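Local coordinates for DNA annealing helicase and endonuclease ZRANB3 (Homo sapiens, PDB 5MKW), which anneals DNA as an ATP-dependent helicase and cuts it as an endonuclease to restart stalled replication forks, here represented by its HNH nuclease domain, at residues K39-Y47 against L59-G67; G69-K78 against D90-H100. All blocks are in the same frame, centred on the assembly; numbering follows the deposited sequence. Where two conformers were deposited one is given.

Contact 1 (K39-Y47 against L59-G67); sequences KSQRKNLLY and LNEMIRNPG
The guanidinium of Arg42 has the ring of Pro66 over one face, CD standing 3.5 Å above the plane and over its centre, while the backbone N of Lys39 lies off toward the rim of the opposite face. At the edge, almost in the guanidinium plane, Arg42 NH1 donates to Ile63 O (2.9 Å, N-H...O angle 158°), reaching that oxygen from above its carbonyl plane. The Tyr47 ring meets Leu59 obliquely, with Leu59 CD1 3.5 Å from Tyr47 OH, and Lys43 O lies in plane at the ring's edge. Arg42 NE and NH2 turn to Leu34 O and Arg35 O of helix 27-36, which makes the guanidinium a tie between three parts of the chain and fixes its rotation. With an alanine in place of Arg42, Ile63 O is likely to lose this donor, the Pro66 ring its cover on one side, and helix 27-36 its tie through Leu34 O and Arg35 O.

Between these two ends Ile63 enters the facing helix as a knob into the hole formed by Lys39, Arg42, Lys43 and Leu46. Its branches divide the hole: CG2 sits anti to the backbone N and faces Lys39 CG, whereas Ile63 CD1 lies 3.9 Å from Lys43 CB. Ile63 CG1 is 3.8 Å from Leu46 CD1. The other methyl, Leu46 CD2, meets Met62 CE at 3.8 Å, the methionine chain bending at its last torsion (chi3 87°). The aliphatic parts of Lys39 and Lys43 line two sides of the hole, with Lys39 CG 3.5 Å from Ile63 O.

The axes of the two short segments approach to 8.8 Å at 140°, an obliquely crossed, roughly antiparallel helix pair with Ile63 as a single knob in a four-residue hole, in the helical part of the domain that precedes the two-stranded sheet of its HNH motif.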
loop_
_atom_site.group_PDB
_atom_site.type_symbol
_atom_site.label_atom_id
_atom_site.label_comp_id
_atom_site.label_asym_id
_atom_site.label_seq_id
_atom_site.Cartn_x
_atom_site.Cartn_y
_atom_site.Cartn_z
ATOM N N LYS A 39 8.483 5.942 20.190
ATOM C CA LYS A 39 7.383 4.972 20.163
ATOM C C LYS A 39 6.128 5.504 20.852
ATOM O O LYS A 39 4.999 5.270 20.395
ATOM C CB LYS A 39 7.793 3.630 20.780
ATOM C CG LYS A 39 6.638 2.702 21.045
ATOM C CD LYS A 39 7.109 1.402 21.646
ATOM C CE LYS A 39 5.926 0.607 22.157
ATOM N NZ LYS A 39 5.964 -0.794 21.655
ATOM N N SER A 40 6.321 6.250 21.940
ATOM C CA SER A 40 5.192 6.705 22.749
ATOM C C SER A 40 4.328 7.759 22.040
ATOM O O SER A 40 3.211 8.007 22.446
ATOM C CB SER A 40 5.694 7.246 24.086
ATOM O OG SER A 40 6.395 8.456 23.884
ATOM N N GLN A 41 4.850 8.431 21.021
ATOM C CA GLN A 41 4.017 9.343 20.216
ATOM C C GLN A 41 3.364 8.720 18.978
ATOM O O GLN A 41 2.558 9.365 18.335
ATOM C CB GLN A 41 4.848 10.526 19.786
ATOM C CG GLN A 41 5.313 11.358 20.973
ATOM C CD GLN A 41 6.273 12.406 20.501
ATOM O OE1 GLN A 41 6.340 12.685 19.295
ATOM N NE2 GLN A 41 7.128 12.879 21.401
ATOM N N ARG A 42 3.732 7.498 18.623
ATOM C CA ARG A 42 3.332 6.933 17.307
ATOM C C ARG A 42 1.838 6.646 17.177
ATOM O O ARG A 42 1.226 6.961 16.171
ATOM C CB ARG A 42 4.133 5.680 17.015
ATOM C CG ARG A 42 5.608 5.965 16.819
ATOM C CD ARG A 42 6.345 4.730 16.365
ATOM N NE ARG A 42 7.703 4.998 15.975
ATOM C CZ ARG A 42 8.708 4.153 16.179
ATOM N NH1 ARG A 42 8.531 3.051 16.873
ATOM N NH2 ARG A 42 9.929 4.494 15.813
ATOM N N LYS A 43 1.225 6.183 18.261
ATOM C CA LYS A 43 -0.169 5.810 18.197
ATOM C C LYS A 43 -1.002 7.042 17.814
ATOM O O LYS A 43 -1.837 6.992 16.905
ATOM C CB LYS A 43 -0.623 5.193 19.524
ATOM C CG LYS A 43 -2.057 4.680 19.552
ATOM C CD LYS A 43 -2.392 4.270 20.977
ATOM C CE LYS A 43 -3.717 3.545 21.049
ATOM N NZ LYS A 43 -3.716 2.551 22.169
ATOM N N ASN A 44 -0.802 8.151 18.513
ATOM C CA ASN A 44 -1.625 9.333 18.236
ATOM C C ASN A 44 -1.394 9.906 16.855
ATOM O O ASN A 44 -2.341 10.332 16.207
ATOM C CB ASN A 44 -1.387 10.436 19.274
ATOM C CG ASN A 44 -2.015 10.110 20.625
ATOM O OD1 ASN A 44 -2.967 9.312 20.735
ATOM N ND2 ASN A 44 -1.510 10.769 21.666
ATOM N N LEU A 45 -0.152 9.877 16.388
ATOM C CA LEU A 45 0.135 10.259 15.007
ATOM C C LEU A 45 -0.638 9.378 14.017
ATOM O O LEU A 45 -1.145 9.876 13.012
ATOM C CB LEU A 45 1.644 10.143 14.703
ATOM C CG LEU A 45 2.525 11.184 15.420
ATOM C CD1 LEU A 45 3.998 10.818 15.242
ATOM C CD2 LEU A 45 2.276 12.621 14.968
ATOM N N LEU A 46 -0.632 8.062 14.240
ATOM C CA LEU A 46 -1.250 7.168 13.283
ATOM C C LEU A 46 -2.757 7.360 13.255
ATOM O O LEU A 46 -3.369 7.282 12.197
ATOM C CB LEU A 46 -0.906 5.712 13.597
ATOM C CG LEU A 46 0.541 5.293 13.319
ATOM C CD1 LEU A 46 0.859 3.976 14.008
ATOM C CD2 LEU A 46 0.796 5.160 11.810
ATOM N N TYR A 47 -3.381 7.544 14.418
ATOM C CA TYR A 47 -4.837 7.693 14.451
ATOM C C TYR A 47 -5.332 9.090 14.093
ATOM O O TYR A 47 -6.531 9.285 13.932
ATOM C CB TYR A 47 -5.400 7.283 15.821
ATOM C CG TYR A 47 -5.460 5.768 16.002
ATOM C CD1 TYR A 47 -6.556 5.029 15.537
ATOM C CD2 TYR A 47 -4.375 5.068 16.514
ATOM C CE1 TYR A 47 -6.608 3.661 15.715
ATOM C CE2 TYR A 47 -4.398 3.686 16.639
ATOM C CZ TYR A 47 -5.539 3.004 16.284
ATOM O OH TYR A 47 -5.591 1.641 16.449
ATOM N N LEU A 59 -1.338 -1.461 12.525
ATOM C CA LEU A 59 -1.066 -0.293 13.352
ATOM C C LEU A 59 -0.231 -0.654 14.589
ATOM O O LEU A 59 0.711 0.074 14.950
ATOM C CB LEU A 59 -2.376 0.405 13.775
ATOM C CG LEU A 59 -3.151 1.007 12.609
ATOM C CD1 LEU A 59 -4.517 1.503 13.073
ATOM C CD2 LEU A 59 -2.352 2.133 11.940
ATOM N N ASN A 60 -0.509 -1.799 15.219
ATOM C CA ASN A 60 0.322 -2.217 16.348
ATOM C C ASN A 60 1.789 -2.455 15.867
ATOM O O ASN A 60 2.754 -2.122 16.556
ATOM C CB ASN A 60 -0.209 -3.497 16.984
ATOM C CG ASN A 60 -1.461 -3.286 17.791
ATOM O OD1 ASN A 60 -1.762 -2.162 18.208
ATOM N ND2 ASN A 60 -2.170 -4.376 18.057
ATOM N N GLU A 61 1.967 -3.012 14.685
ATOM C CA GLU A 61 3.352 -3.210 14.175
ATOM C C GLU A 61 4.041 -1.891 13.882
ATOM O O GLU A 61 5.263 -1.743 14.059
ATOM C CB GLU A 61 3.357 -3.987 12.889
ATOM C CG GLU A 61 3.050 -5.460 13.042
ATOM C CD GLU A 61 2.931 -6.103 11.683
ATOM O OE1 GLU A 61 3.479 -5.540 10.684
ATOM O OE2 GLU A 61 2.227 -7.133 11.589
ATOM N N MET A 62 3.258 -0.975 13.345
ATOM C CA MET A 62 3.754 0.376 13.046
ATOM C C MET A 62 4.154 1.186 14.284
ATOM O O MET A 62 5.006 2.038 14.200
ATOM C CB MET A 62 2.705 1.123 12.221
ATOM C CG MET A 62 2.567 0.534 10.802
ATOM S SD MET A 62 1.021 0.942 9.972
ATOM C CE MET A 62 1.318 2.508 9.178
ATOM N N ILE A 63 3.486 0.961 15.416
ATOM C CA ILE A 63 3.872 1.625 16.663
ATOM C C ILE A 63 5.207 1.075 17.170
ATOM O O ILE A 63 6.057 1.804 17.673
ATOM C CB ILE A 63 2.747 1.431 17.715
ATOM C CG1 ILE A 63 1.512 2.236 17.333
ATOM C CG2 ILE A 63 3.229 1.772 19.105
ATOM C CD1 ILE A 63 0.223 1.741 17.973
ATOM N N ARG A 64 5.399 -0.242 17.021
ATOM C CA ARG A 64 6.602 -0.893 17.515
ATOM C C ARG A 64 7.777 -0.540 16.611
ATOM O O ARG A 64 8.870 -0.239 17.082
ATOM C CB ARG A 64 6.383 -2.410 17.540
ATOM C CG ARG A 64 7.576 -3.238 17.965
ATOM C CD ARG A 64 7.146 -4.686 18.275
ATOM N NE ARG A 64 5.686 -4.862 18.320
ATOM C CZ ARG A 64 4.981 -5.440 17.356
ATOM N NH1 ARG A 64 5.601 -5.883 16.276
ATOM N NH2 ARG A 64 3.661 -5.567 17.454
ATOM N N ASN A 65 7.564 -0.665 15.308
ATOM C CA ASN A 65 8.665 -0.629 14.363
ATOM C C ASN A 65 8.210 -0.375 12.941
ATOM O O ASN A 65 8.019 -1.308 12.159
ATOM C CB ASN A 65 9.433 -1.942 14.431
ATOM C CG ASN A 65 10.632 -1.962 13.478
ATOM O OD1 ASN A 65 11.265 -0.933 13.212
ATOM N ND2 ASN A 65 10.950 -3.125 12.991
ATOM N N PRO A 66 7.962 0.890 12.620
ATOM C CA PRO A 66 7.394 1.133 11.306
ATOM C C PRO A 66 8.423 0.809 10.213
ATOM O O PRO A 66 9.647 0.995 10.401
ATOM C CB PRO A 66 7.056 2.619 11.332
ATOM C CG PRO A 66 7.890 3.197 12.413
ATOM C CD PRO A 66 8.071 2.119 13.432
ATOM N N GLY A 67 7.942 0.231 9.133
ATOM C CA GLY A 67 8.721 0.076 7.854
ATOM C C GLY A 67 7.999 0.627 6.657
ATOM O O GLY A 67 6.795 0.834 6.703
#

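Contact 2 (G69-K78 against D90-H100). With ZN (zinc ion), chain C.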
loop_
_atom_site.group_PDB
_atom_site.type_symbol
_atom_site.label_atom_id
_atom_site.label_comp_id
_atom_site.label_asym_id
_atom_site.label_seq_id
_atom_site.Cartn_x
_atom_site.Cartn_y
_atom_site.Cartn_z
ATOM N N GLY A 69 7.099 -0.402 3.783
ATOM C CA GLY A 69 5.990 -1.208 3.325
ATOM C C GLY A 69 4.691 -1.138 4.121
ATOM O O GLY A 69 3.649 -1.512 3.612
ATOM N N HIS A 70 4.729 -0.613 5.341
ATOM C CA HIS A 70 3.503 -0.337 6.072
ATOM C C HIS A 70 2.748 0.843 5.539
ATOM O O HIS A 70 1.556 1.008 5.845
ATOM C CB HIS A 70 3.775 -0.078 7.564
ATOM C CG HIS A 70 4.234 -1.271 8.312
ATOM N ND1 HIS A 70 5.218 -1.197 9.268
ATOM C CD2 HIS A 70 3.798 -2.561 8.304
ATOM C CE1 HIS A 70 5.367 -2.385 9.829
ATOM N NE2 HIS A 70 4.496 -3.218 9.285
ATOM N N PHE A 71 3.447 1.719 4.835
ATOM C CA PHE A 71 2.892 3.000 4.398
ATOM C C PHE A 71 2.519 3.026 2.898
ATOM O O PHE A 71 1.520 3.653 2.517
ATOM C CB PHE A 71 3.897 4.111 4.744
ATOM C CG PHE A 71 4.076 4.315 6.220
ATOM C CD1 PHE A 71 4.898 3.468 6.954
ATOM C CD2 PHE A 71 3.269 5.196 6.898
ATOM C CE1 PHE A 71 5.003 3.600 8.342
ATOM C CE2 PHE A 71 3.351 5.321 8.264
ATOM C CZ PHE A 71 4.243 4.531 8.999
ATOM N N TRP A 72 3.360 2.445 2.040
ATOM C CA TRP A 72 3.069 2.389 0.597
ATOM C C TRP A 72 3.560 1.085 -0.031
ATOM O O TRP A 72 4.475 0.438 0.479
ATOM C CB TRP A 72 3.623 3.614 -0.189
ATOM C CG TRP A 72 5.075 3.788 -0.182
ATOM C CD1 TRP A 72 5.811 4.462 0.742
ATOM C CD2 TRP A 72 6.007 3.309 -1.162
ATOM N NE1 TRP A 72 7.151 4.416 0.426
ATOM C CE2 TRP A 72 7.297 3.736 -0.753
ATOM C CE3 TRP A 72 5.877 2.608 -2.357
ATOM C CZ2 TRP A 72 8.450 3.464 -1.482
ATOM C CZ3 TRP A 72 7.056 2.287 -3.081
ATOM C CH2 TRP A 72 8.317 2.764 -2.646
ATOM N N GLN A 73 2.927 0.738 -1.148
ATOM C CA GLN A 73 3.164 -0.478 -1.912
ATOM C C GLN A 73 3.123 -0.103 -3.403
ATOM O O GLN A 73 2.387 0.812 -3.775
ATOM C CB GLN A 73 2.016 -1.474 -1.661
ATOM C CG GLN A 73 1.991 -2.094 -0.280
ATOM C CD GLN A 73 3.168 -3.042 -0.087
ATOM O OE1 GLN A 73 3.553 -3.741 -1.033
ATOM N NE2 GLN A 73 3.872 -2.915 1.035
ATOM N N VAL A 74 3.882 -0.832 -4.240
ATOM C CA VAL A 74 3.718 -0.781 -5.691
ATOM C C VAL A 74 2.599 -1.710 -6.127
ATOM O O VAL A 74 2.499 -2.846 -5.635
ATOM C CB VAL A 74 5.018 -1.216 -6.391
ATOM C CG1 VAL A 74 4.841 -1.270 -7.898
ATOM C CG2 VAL A 74 6.126 -0.253 -6.024
ATOM N N ASP A 75 1.766 -1.262 -7.056
ATOM C CA ASP A 75 0.706 -2.120 -7.558
ATOM C C ASP A 75 0.439 -1.781 -9.015
ATOM O O ASP A 75 1.058 -0.867 -9.582
ATOM C CB ASP A 75 -0.558 -1.931 -6.700
ATOM C CG ASP A 75 -1.497 -3.156 -6.703
ATOM O OD1 ASP A 75 -1.441 -4.001 -7.647
ATOM O OD2 ASP A 75 -2.359 -3.199 -5.803
ATOM N N HIS A 76 -0.467 -2.523 -9.634
ATOM C CA HIS A 76 -0.771 -2.334 -11.053
ATOM C C HIS A 76 -1.599 -1.087 -11.290
ATOM O O HIS A 76 -2.504 -0.770 -10.511
ATOM C CB HIS A 76 -1.566 -3.520 -11.604
ATOM C CG HIS A 76 -0.831 -4.807 -11.532
ATOM N ND1 HIS A 76 -1.195 -5.821 -10.681
ATOM C CD2 HIS A 76 0.274 -5.233 -12.180
ATOM C CE1 HIS A 76 -0.371 -6.841 -10.841
ATOM N NE2 HIS A 76 0.536 -6.505 -11.736
ATOM N N ILE A 77 -1.372 -0.433 -12.428
ATOM C CA ILE A 77 -2.266 0.628 -12.853
ATOM C C ILE A 77 -3.513 0.027 -13.497
ATOM O O ILE A 77 -4.627 0.422 -13.151
ATOM C CB ILE A 77 -1.619 1.581 -13.858
ATOM C CG1 ILE A 77 -0.414 2.298 -13.238
ATOM C CG2 ILE A 77 -2.667 2.569 -14.373
ATOM C CD1 ILE A 77 0.493 2.935 -14.270
ATOM N N LYS A 78 -3.311 -0.948 -14.392
ATOM C CA LYS A 78 -4.404 -1.711 -15.015
ATOM C C LYS A 78 -4.330 -3.162 -14.543
ATOM O O LYS A 78 -3.467 -3.958 -15.012
ATOM C CB LYS A 78 -4.298 -1.681 -16.540
ATOM C CG LYS A 78 -4.037 -0.288 -17.094
ATOM C CD LYS A 78 -4.361 -0.168 -18.592
ATOM C CE LYS A 78 -3.549 0.934 -19.268
ATOM N NZ LYS A 78 -4.404 1.911 -20.007
ATOM N N ASP A 90 5.743 0.518 -16.785
ATOM C CA ASP A 90 4.706 1.388 -17.296
ATOM C C ASP A 90 3.292 0.982 -16.873
ATOM O O ASP A 90 2.318 1.681 -17.160
ATOM C CB ASP A 90 4.796 1.472 -18.829
ATOM C CG ASP A 90 4.524 0.122 -19.528
ATOM O OD1 ASP A 90 3.677 -0.691 -19.058
ATOM O OD2 ASP A 90 5.137 -0.107 -20.597
ATOM N N ASN A 91 3.175 -0.145 -16.199
ATOM C CA ASN A 91 1.897 -0.543 -15.585
ATOM C C ASN A 91 1.933 -0.548 -14.049
ATOM O O ASN A 91 1.047 -1.101 -13.418
ATOM C CB ASN A 91 1.460 -1.939 -16.068
ATOM C CG ASN A 91 0.006 -2.229 -15.774
ATOM O OD1 ASN A 91 -0.834 -1.335 -15.811
ATOM N ND2 ASN A 91 -0.296 -3.481 -15.435
ATOM N N LEU A 92 2.891 0.158 -13.464
ATOM C CA LEU A 92 3.013 0.184 -12.011
ATOM C C LEU A 92 2.836 1.580 -11.387
ATOM O O LEU A 92 3.177 2.593 -11.989
ATOM C CB LEU A 92 4.358 -0.378 -11.612
ATOM C CG LEU A 92 4.606 -1.834 -12.020
ATOM C CD1 LEU A 92 5.954 -2.315 -11.489
ATOM C CD2 LEU A 92 3.501 -2.745 -11.525
ATOM N N GLN A 93 2.378 1.607 -10.143
ATOM C CA GLN A 93 2.096 2.837 -9.453
ATOM C C GLN A 93 2.255 2.605 -7.956
ATOM O O GLN A 93 2.125 1.482 -7.472
ATOM C CB GLN A 93 0.700 3.350 -9.786
ATOM C CG GLN A 93 -0.429 2.561 -9.116
ATOM C CD GLN A 93 -1.815 2.986 -9.489
ATOM O OE1 GLN A 93 -2.781 2.168 -9.488
ATOM N NE2 GLN A 93 -1.906 4.172 -9.984
ATOM N N THR A 94 2.501 3.707 -7.260
ATOM C CA THR A 94 2.524 3.781 -5.830
ATOM C C THR A 94 1.116 3.946 -5.318
ATOM O O THR A 94 0.349 4.814 -5.783
ATOM C CB THR A 94 3.371 5.015 -5.398
ATOM O OG1 THR A 94 4.700 4.904 -5.940
ATOM C CG2 THR A 94 3.450 5.087 -3.904
ATOM N N LEU A 95 0.781 3.104 -4.353
ATOM C CA LEU A 95 -0.451 3.237 -3.574
ATOM C C LEU A 95 -0.082 3.317 -2.101
ATOM O O LEU A 95 0.771 2.545 -1.621
ATOM C CB LEU A 95 -1.367 2.008 -3.770
ATOM C CG LEU A 95 -1.939 1.674 -5.149
ATOM C CD1 LEU A 95 -2.877 0.476 -5.059
ATOM C CD2 LEU A 95 -2.675 2.853 -5.753
ATOM N N CYS A 96 -0.761 4.174 -1.342
ATOM C CA CYS A 96 -0.684 4.076 0.087
ATOM C C CYS A 96 -1.313 2.724 0.511
ATOM O O CYS A 96 -2.041 2.050 -0.260
ATOM C CB CYS A 96 -1.420 5.257 0.765
ATOM S SG CYS A 96 -3.207 5.169 0.693
ATOM N N THR A 97 -1.035 2.312 1.740
ATOM C CA THR A 97 -1.491 0.998 2.176
ATOM C C THR A 97 -3.000 0.901 2.381
ATOM O O THR A 97 -3.548 -0.160 2.257
ATOM C CB THR A 97 -0.708 0.516 3.398
ATOM O OG1 THR A 97 -0.507 1.613 4.308
ATOM C CG2 THR A 97 0.656 -0.035 2.912
ATOM N N VAL A 98 -3.673 2.015 2.618
ATOM C CA VAL A 98 -5.114 2.030 2.741
ATOM C C VAL A 98 -5.750 1.814 1.351
ATOM O O VAL A 98 -6.601 0.962 1.167
ATOM C CB VAL A 98 -5.611 3.335 3.395
ATOM C CG1 VAL A 98 -7.118 3.507 3.222
ATOM C CG2 VAL A 98 -5.246 3.365 4.883
ATOM N N CYS A 99 -5.271 2.526 0.358
ATOM C CA CYS A 99 -5.731 2.245 -1.013
ATOM C C CYS A 99 -5.372 0.828 -1.497
ATOM O O CYS A 99 -6.111 0.195 -2.245
ATOM C CB CYS A 99 -5.153 3.269 -1.979
ATOM S SG CYS A 99 -5.832 4.951 -1.751
ATOM N N HIS A 100 -4.190 0.372 -1.147
ATOM C CA HIS A 100 -3.763 -0.937 -1.558
ATOM C C HIS A 100 -4.687 -2.019 -0.953
ATOM O O HIS A 100 -5.036 -2.981 -1.617
ATOM C CB HIS A 100 -2.349 -1.189 -1.143
ATOM C CG HIS A 100 -1.841 -2.512 -1.573
ATOM N ND1 HIS A 100 -1.387 -3.459 -0.680
ATOM C CD2 HIS A 100 -1.611 -3.010 -2.807
ATOM C CE1 HIS A 100 -0.869 -4.466 -1.351
ATOM N NE2 HIS A 100 -1.115 -4.275 -2.634
HETATM ZN ZN ZN C . -4.019 6.265 -1.228
#
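Strands 72-76 and 92-96 pair antiparallel with a twist, Gln73 with Leu95 and Asp75 with Gln93 forming the hydrogen-bonded pairs, the first closed by Gln73 N to Leu95 O at 2.9 Å and its reciprocal bond. On the face carrying Gln73, Asp75 and Leu95, His100 reaches back from the following helix. Gln73 CG lies over one face of its ring, a CH-pi contact 4.0 Å from the centroid. Asp75 comes to the ring's edge, its OD2 3.1 Å from His100 CD2, the carboxylate turned 70° to the imidazole. Asp75 OD1 accepts from His76 N, which helps fix the carboxylate's rotation, and Leu95 CD1 packs against Asp75 CB. The Gln73 chain bends at chi2 (-69°), bringing NE2 back to a lone pair of Gly69 O, in the carbonyl plane.

The antiparallel hairpin and the helix after it form the beta-beta-alpha core of the HNH (His-Me finger) fold. At the strand-helix junction sits a separate four-cysteine zinc site, Cys96 and Cys99 binding the ion together with Cys20 and Cys23; Cys96 SG also caps the helix N terminus by accepting from Cys99 N. Thr97, in the helix's first turn, ties down the residues leading into strand 72-76: its OG1 donates to His70 O at 2.6 Å, while Thr97 N donates to Phe71 O.

On the face carrying Val74 and Thr94, Thr94 CG2 approaches the Trp72 ring obliquely, 3.8 Å from CE3; Arg9 and Val12 of helix 5-16 cover this side. At the far end Asn91 takes both backbone groups of Lys78. With CG anti to the backbone N (chi1 -164°), Asn91 OD1 accepts from Lys78 N at 2.9 Å, and ND2 donates to Lys78 O and to Gln86 O.

How the contacts relate
The two contacts follow each other along the chain, contact 1 closing at Gly67 just before contact 2 opens at Gly69, and their centres lie 21 Å apart. Contact 1 pairs helices 39-47 and 56-64 at one end of the domain; contact 2, nearer its centre, joins the two-stranded sheet to the start of helix 97-118. They touch where Met62 CE packs on Phe71 CZ (3.6 Å) and Glu61 OE1 probably hydrogen-bonds His70 NE2 (2.9 Å). Helix 27-36 contacts both through Leu34, which meets Leu46 and Phe71. The helix pair thus packs directly against the residues leading into the HNH hairpin, whose second strand ends at the zinc site.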